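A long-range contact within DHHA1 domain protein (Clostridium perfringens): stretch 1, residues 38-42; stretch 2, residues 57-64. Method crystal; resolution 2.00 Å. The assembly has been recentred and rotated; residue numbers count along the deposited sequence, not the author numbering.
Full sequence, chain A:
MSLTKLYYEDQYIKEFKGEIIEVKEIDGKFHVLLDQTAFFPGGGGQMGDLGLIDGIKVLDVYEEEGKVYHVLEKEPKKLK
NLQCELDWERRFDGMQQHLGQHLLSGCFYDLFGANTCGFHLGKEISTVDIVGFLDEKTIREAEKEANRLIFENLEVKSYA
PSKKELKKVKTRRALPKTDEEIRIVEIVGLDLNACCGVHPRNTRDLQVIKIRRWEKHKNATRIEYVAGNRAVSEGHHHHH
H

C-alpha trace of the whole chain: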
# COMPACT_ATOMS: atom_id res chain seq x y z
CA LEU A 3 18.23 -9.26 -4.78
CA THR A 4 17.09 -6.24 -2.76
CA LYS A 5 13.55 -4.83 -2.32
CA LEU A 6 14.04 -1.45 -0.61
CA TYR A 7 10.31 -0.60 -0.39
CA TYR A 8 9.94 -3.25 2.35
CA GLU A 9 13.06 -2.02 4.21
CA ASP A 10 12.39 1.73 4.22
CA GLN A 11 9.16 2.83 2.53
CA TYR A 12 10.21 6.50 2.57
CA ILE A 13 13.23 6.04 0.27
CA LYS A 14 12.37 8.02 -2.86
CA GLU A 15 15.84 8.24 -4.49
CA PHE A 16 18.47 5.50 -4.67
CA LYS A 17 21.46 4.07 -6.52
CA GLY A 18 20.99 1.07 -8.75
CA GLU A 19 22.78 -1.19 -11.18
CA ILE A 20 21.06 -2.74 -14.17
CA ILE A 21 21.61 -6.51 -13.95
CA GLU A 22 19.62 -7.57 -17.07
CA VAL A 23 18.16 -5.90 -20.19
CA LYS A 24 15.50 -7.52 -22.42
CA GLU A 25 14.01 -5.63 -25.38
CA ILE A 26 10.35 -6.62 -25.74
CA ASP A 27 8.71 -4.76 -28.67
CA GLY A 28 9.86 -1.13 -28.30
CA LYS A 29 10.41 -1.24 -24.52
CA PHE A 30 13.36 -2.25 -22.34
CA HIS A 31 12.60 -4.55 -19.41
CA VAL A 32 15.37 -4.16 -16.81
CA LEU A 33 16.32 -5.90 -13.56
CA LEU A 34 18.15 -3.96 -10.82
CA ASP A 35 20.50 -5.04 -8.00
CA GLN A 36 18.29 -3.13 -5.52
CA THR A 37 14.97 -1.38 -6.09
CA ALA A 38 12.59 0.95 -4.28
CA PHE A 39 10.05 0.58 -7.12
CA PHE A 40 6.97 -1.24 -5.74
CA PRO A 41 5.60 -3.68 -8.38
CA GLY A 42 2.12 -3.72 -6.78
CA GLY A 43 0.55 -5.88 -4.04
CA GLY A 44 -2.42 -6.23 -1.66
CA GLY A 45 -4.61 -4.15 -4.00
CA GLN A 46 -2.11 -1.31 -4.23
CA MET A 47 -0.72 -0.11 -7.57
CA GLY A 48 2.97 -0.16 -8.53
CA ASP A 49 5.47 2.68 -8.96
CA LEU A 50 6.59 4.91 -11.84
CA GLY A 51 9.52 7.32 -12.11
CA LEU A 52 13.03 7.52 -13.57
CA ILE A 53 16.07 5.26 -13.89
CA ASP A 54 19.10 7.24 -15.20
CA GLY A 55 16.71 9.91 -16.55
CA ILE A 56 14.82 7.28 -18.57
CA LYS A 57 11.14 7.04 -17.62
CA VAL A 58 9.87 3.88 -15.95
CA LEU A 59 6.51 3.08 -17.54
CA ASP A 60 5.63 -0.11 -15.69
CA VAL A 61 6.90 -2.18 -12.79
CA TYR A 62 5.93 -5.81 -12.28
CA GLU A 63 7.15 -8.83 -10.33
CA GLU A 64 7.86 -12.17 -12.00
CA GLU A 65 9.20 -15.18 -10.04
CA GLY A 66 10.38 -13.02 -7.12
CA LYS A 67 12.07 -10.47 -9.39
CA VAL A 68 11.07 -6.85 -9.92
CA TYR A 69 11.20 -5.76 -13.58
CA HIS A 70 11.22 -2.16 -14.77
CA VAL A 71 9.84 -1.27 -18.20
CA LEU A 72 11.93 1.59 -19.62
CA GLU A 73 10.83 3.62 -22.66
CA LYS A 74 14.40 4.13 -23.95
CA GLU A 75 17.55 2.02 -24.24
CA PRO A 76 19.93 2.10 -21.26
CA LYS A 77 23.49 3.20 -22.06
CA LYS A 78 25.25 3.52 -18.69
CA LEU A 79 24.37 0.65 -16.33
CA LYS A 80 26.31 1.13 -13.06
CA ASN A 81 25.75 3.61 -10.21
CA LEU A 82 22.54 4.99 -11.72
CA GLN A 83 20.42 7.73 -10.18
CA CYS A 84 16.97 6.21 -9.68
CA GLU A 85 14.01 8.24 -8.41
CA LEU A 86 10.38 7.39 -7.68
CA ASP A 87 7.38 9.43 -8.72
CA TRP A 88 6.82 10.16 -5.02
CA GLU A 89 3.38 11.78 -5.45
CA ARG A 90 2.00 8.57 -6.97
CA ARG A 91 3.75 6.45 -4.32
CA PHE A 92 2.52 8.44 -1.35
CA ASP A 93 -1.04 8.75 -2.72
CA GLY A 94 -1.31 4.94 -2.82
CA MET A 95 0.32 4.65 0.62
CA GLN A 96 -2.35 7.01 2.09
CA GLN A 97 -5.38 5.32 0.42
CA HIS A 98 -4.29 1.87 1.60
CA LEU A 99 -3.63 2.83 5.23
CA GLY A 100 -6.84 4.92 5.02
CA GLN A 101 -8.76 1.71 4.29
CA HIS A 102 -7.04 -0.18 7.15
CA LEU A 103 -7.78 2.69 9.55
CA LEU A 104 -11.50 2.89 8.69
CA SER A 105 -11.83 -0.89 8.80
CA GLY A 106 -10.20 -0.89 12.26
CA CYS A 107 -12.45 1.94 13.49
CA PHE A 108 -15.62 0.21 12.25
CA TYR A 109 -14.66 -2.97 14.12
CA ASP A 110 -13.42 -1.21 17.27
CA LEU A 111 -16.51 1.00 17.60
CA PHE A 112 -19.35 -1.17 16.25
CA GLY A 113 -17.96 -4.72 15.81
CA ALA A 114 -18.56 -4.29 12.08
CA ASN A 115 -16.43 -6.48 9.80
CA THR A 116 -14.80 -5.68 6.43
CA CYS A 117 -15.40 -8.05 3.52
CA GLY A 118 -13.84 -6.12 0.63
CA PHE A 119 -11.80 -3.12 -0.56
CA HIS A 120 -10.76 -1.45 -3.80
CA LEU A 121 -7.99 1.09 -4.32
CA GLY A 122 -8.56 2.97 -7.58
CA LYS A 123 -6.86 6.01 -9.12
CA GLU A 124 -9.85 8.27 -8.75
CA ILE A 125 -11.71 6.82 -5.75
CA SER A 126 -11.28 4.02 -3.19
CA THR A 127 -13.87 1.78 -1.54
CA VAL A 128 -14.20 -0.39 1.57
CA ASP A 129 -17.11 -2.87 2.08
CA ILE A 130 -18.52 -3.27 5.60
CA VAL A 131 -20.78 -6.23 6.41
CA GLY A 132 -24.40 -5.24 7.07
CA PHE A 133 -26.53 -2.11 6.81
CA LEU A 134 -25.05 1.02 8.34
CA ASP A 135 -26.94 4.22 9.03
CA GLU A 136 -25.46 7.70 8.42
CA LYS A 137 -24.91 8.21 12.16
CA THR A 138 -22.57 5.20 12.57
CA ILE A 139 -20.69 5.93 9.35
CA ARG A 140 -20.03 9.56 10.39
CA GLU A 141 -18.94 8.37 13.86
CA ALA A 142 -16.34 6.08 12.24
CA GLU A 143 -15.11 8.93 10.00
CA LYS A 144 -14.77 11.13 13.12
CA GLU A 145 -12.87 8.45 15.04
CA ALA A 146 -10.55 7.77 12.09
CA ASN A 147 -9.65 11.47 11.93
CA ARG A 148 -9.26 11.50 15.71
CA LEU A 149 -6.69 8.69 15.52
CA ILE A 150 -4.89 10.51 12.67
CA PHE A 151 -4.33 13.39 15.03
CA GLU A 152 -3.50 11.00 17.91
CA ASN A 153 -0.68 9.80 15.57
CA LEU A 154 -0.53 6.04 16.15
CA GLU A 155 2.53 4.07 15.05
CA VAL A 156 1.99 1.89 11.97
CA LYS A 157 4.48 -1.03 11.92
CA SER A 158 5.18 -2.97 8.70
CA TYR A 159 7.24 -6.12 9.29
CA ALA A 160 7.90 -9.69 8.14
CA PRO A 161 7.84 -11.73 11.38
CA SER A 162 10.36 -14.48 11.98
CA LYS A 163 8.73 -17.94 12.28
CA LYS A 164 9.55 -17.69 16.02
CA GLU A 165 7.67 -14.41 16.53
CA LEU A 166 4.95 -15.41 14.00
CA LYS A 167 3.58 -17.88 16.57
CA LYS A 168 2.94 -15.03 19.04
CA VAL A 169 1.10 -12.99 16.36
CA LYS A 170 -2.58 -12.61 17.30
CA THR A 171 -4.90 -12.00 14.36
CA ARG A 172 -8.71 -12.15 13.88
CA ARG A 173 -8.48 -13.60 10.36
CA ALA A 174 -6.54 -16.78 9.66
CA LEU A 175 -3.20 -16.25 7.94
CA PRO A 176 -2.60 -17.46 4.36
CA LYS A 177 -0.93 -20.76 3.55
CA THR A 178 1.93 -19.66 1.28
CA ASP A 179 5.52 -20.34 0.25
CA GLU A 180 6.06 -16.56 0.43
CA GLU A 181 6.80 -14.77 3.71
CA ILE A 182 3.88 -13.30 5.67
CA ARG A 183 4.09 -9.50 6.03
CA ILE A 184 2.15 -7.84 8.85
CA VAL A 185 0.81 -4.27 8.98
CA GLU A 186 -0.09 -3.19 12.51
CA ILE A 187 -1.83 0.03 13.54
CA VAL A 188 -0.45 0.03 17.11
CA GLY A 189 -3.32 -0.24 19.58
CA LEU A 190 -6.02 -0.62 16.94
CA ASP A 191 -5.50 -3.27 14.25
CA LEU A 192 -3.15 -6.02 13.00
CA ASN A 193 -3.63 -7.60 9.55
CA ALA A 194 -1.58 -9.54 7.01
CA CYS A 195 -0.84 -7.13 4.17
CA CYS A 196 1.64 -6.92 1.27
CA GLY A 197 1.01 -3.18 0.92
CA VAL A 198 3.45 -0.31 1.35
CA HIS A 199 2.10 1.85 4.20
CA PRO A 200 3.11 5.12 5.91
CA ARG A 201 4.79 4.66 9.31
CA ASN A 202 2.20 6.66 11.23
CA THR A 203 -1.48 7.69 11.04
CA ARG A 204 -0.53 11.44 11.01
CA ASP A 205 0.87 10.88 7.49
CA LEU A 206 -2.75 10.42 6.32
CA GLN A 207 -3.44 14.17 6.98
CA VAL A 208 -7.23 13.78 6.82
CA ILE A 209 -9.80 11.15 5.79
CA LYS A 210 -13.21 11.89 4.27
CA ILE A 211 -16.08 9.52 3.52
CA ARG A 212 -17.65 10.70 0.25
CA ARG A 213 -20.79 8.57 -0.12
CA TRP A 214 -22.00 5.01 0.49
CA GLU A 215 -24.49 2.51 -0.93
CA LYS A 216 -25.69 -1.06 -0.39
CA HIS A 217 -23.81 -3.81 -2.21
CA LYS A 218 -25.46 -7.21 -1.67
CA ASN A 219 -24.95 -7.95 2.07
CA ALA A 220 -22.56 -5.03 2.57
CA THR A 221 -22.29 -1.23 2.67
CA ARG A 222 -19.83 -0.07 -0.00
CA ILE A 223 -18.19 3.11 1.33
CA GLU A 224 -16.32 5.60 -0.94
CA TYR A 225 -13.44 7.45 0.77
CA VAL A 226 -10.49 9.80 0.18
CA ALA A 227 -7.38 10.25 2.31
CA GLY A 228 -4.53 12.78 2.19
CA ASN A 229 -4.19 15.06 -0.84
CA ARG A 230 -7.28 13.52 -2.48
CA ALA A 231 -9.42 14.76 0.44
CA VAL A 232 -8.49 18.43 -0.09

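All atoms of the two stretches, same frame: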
# COMPACT_ATOMS: atom_id res chain seq x y z
N ALA A 38 13.63 0.37 -5.11
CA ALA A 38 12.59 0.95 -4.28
C ALA A 38 11.28 1.09 -5.07
O ALA A 38 10.32 1.66 -4.57
CB ALA A 38 13.04 2.32 -3.72
N PHE A 39 11.27 0.59 -6.31
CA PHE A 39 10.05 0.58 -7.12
C PHE A 39 9.16 -0.58 -6.69
O PHE A 39 9.53 -1.75 -6.86
CB PHE A 39 10.36 0.49 -8.63
CG PHE A 39 11.01 1.74 -9.21
CD1 PHE A 39 10.23 2.73 -9.81
CD2 PHE A 39 12.39 1.92 -9.16
CE1 PHE A 39 10.81 3.90 -10.32
CE2 PHE A 39 12.99 3.08 -9.68
CZ PHE A 39 12.19 4.07 -10.26
N PHE A 40 8.00 -0.25 -6.12
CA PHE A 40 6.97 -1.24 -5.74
C PHE A 40 6.35 -1.74 -7.03
O PHE A 40 5.98 -0.92 -7.90
CB PHE A 40 5.91 -0.56 -4.86
CG PHE A 40 4.94 -1.51 -4.18
CD1 PHE A 40 3.56 -1.24 -4.22
CD2 PHE A 40 5.38 -2.63 -3.49
CE1 PHE A 40 2.65 -2.09 -3.58
CE2 PHE A 40 4.48 -3.49 -2.85
CZ PHE A 40 3.11 -3.21 -2.89
N PRO A 41 6.28 -3.08 -7.22
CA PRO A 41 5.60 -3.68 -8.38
C PRO A 41 4.05 -3.72 -8.28
O PRO A 41 3.37 -3.91 -9.29
CB PRO A 41 6.16 -5.11 -8.42
CG PRO A 41 6.51 -5.41 -7.00
CD PRO A 41 6.90 -4.11 -6.36
N GLY A 42 3.53 -3.51 -7.07
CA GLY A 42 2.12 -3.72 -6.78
C GLY A 42 1.95 -4.84 -5.78
O GLY A 42 2.83 -5.69 -5.65
N LYS A 57 12.39 7.26 -18.35
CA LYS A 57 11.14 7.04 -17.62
C LYS A 57 10.70 5.59 -17.51
O LYS A 57 10.67 4.85 -18.49
CB LYS A 57 9.99 7.96 -18.06
CG LYS A 57 9.95 8.38 -19.51
CD LYS A 57 9.56 9.86 -19.66
CE LYS A 57 8.12 10.17 -19.25
NZ LYS A 57 7.11 9.73 -20.25
N VAL A 58 10.42 5.19 -16.27
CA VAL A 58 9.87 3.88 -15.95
C VAL A 58 8.37 3.93 -16.20
O VAL A 58 7.65 4.74 -15.60
CB VAL A 58 10.16 3.51 -14.47
CG1 VAL A 58 9.78 2.07 -14.21
CG2 VAL A 58 11.63 3.73 -14.11
N LEU A 59 7.90 3.06 -17.09
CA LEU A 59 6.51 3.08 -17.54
C LEU A 59 5.66 2.04 -16.84
O LEU A 59 4.43 2.16 -16.78
CB LEU A 59 6.43 2.81 -19.05
CG LEU A 59 7.20 3.69 -20.02
CD1 LEU A 59 6.99 3.14 -21.41
CD2 LEU A 59 6.75 5.14 -19.92
N ASP A 60 6.31 0.99 -16.35
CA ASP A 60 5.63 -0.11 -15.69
C ASP A 60 6.62 -0.83 -14.79
O ASP A 60 7.82 -0.87 -15.08
CB ASP A 60 5.06 -1.10 -16.73
CG ASP A 60 4.10 -2.12 -16.12
OD1 ASP A 60 3.37 -1.77 -15.16
OD2 ASP A 60 4.09 -3.27 -16.60
N VAL A 61 6.11 -1.34 -13.68
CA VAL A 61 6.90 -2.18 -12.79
C VAL A 61 6.04 -3.39 -12.47
O VAL A 61 4.86 -3.25 -12.12
CB VAL A 61 7.33 -1.46 -11.48
CG1 VAL A 61 8.23 -2.35 -10.66
CG2 VAL A 61 8.07 -0.18 -11.77
N TYR A 62 6.61 -4.58 -12.62
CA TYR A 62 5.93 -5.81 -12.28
C TYR A 62 6.90 -6.78 -11.62
O TYR A 62 8.12 -6.62 -11.73
CB TYR A 62 5.28 -6.44 -13.53
CG TYR A 62 6.25 -6.84 -14.63
CD1 TYR A 62 6.67 -5.93 -15.59
CD2 TYR A 62 6.72 -8.16 -14.72
CE1 TYR A 62 7.55 -6.30 -16.61
CE2 TYR A 62 7.60 -8.54 -15.72
CZ TYR A 62 8.01 -7.61 -16.67
OH TYR A 62 8.88 -7.99 -17.66
N GLU A 63 6.35 -7.78 -10.94
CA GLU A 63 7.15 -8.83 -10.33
C GLU A 63 6.88 -10.16 -11.02
O GLU A 63 5.73 -10.54 -11.22
CB GLU A 63 6.86 -8.95 -8.83
CG GLU A 63 7.86 -9.83 -8.08
CD GLU A 63 7.58 -9.92 -6.60
OE1 GLU A 63 7.12 -8.92 -6.00
OE2 GLU A 63 7.83 -11.00 -6.01
N GLU A 64 7.96 -10.85 -11.39
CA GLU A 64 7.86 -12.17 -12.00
C GLU A 64 8.89 -13.10 -11.37
O GLU A 64 10.10 -12.84 -11.44
CB GLU A 64 8.04 -12.08 -13.51
CG GLU A 64 7.54 -13.29 -14.28
CD GLU A 64 7.78 -13.17 -15.78
OE1 GLU A 64 7.23 -12.24 -16.40
OE2 GLU A 64 8.52 -14.01 -16.33

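Packing of an irregular segment, residues 38-42, against residues 57-64, part of a β-strand that begins earlier in the chain, in the DHHA1 domain protein of Clostridium perfringens. No hydrogen bond crosses between the two stretches; van der Waals contact, chiefly between apolar groups, joins them and buries 299 Å², both sides summed. The CA atoms nearest each other are those of P41 and Y62, 4.5 Å apart. From D60 to E63 the strand alternates: V61 and E63 direct their CA-to-CB bonds toward the loop, D60 and Y62 away. L59, with phi/psi of -99/-24, departs from extended geometry, and V58 and V61, three residues apart, both face the loop.

F39 spans both valines. Its CA-to-CB bond points toward the strand, and chi1 of -69° (m) with chi2 of -94° sends the ring along the strand in the direction of V58, leaving the CB beside V61. Thus F39 CE1 meets V58 CG2 at 3.9 Å, while F39 CB lies 3.9 Å from V61 CG2. Both valine methyls approach the ring obliquely. A long, flat aromatic side chain suits this buried place because its base and its far end can each touch a different residue.

V61 is the hub of the strand side, with 77 Å² covered. Its chi1 of -175° (t) sets both methyls on the loop: V61 CG1, like CG2, lies close to F39 CB, at 4.1 Å, and it also packs 3.8 Å from F40 O and 4.1 Å from P41 CB. A β-branched residue fits well here, since it favours extended backbone and offers two methyls close to the main chain. V58 is likewise t (chi1 -171°), and its CG2 meets the F39 ring.

F40 turns the other way. Its CA-to-CB bond points away from the strand, and with chi1 of -169° (t) its side chain comes no nearer than 6.5 Å, so the ring is buried elsewhere in the structure and F40 touches the strand through its carbonyl oxygen.

P41 gives the most area on the loop side, 80 Å². Its CA-to-CB bond points sideways, and the compact ring, puckered C-gamma endo, lies against strand backbone as well as side chains: P41 CB is 3.7 Å from Y62 C and also 3.7 Å from E63 N. The main chain is less comfortable nearby, where P41 O and V61 O, both acceptors, stand 3.3 Å apart without a hydrogen bond.

E63 closes the exposed margin. Chi1 of -168° and chi2 of 179° (both t) extend its chain past the proline, bringing E63 OE1 to 3.7 Å from P41 CG while the carboxylate can remain hydrated. Y62, chi1 62° (p), keeps its side chain at least 5.3 Å from the loop, and its hydroxyl is hydrogen-bonded elsewhere in the structure. G42 has phi/psi 116/157, where a CB would jam against the carbonyl oxygen of P41; this conformation by itself calls for glycine.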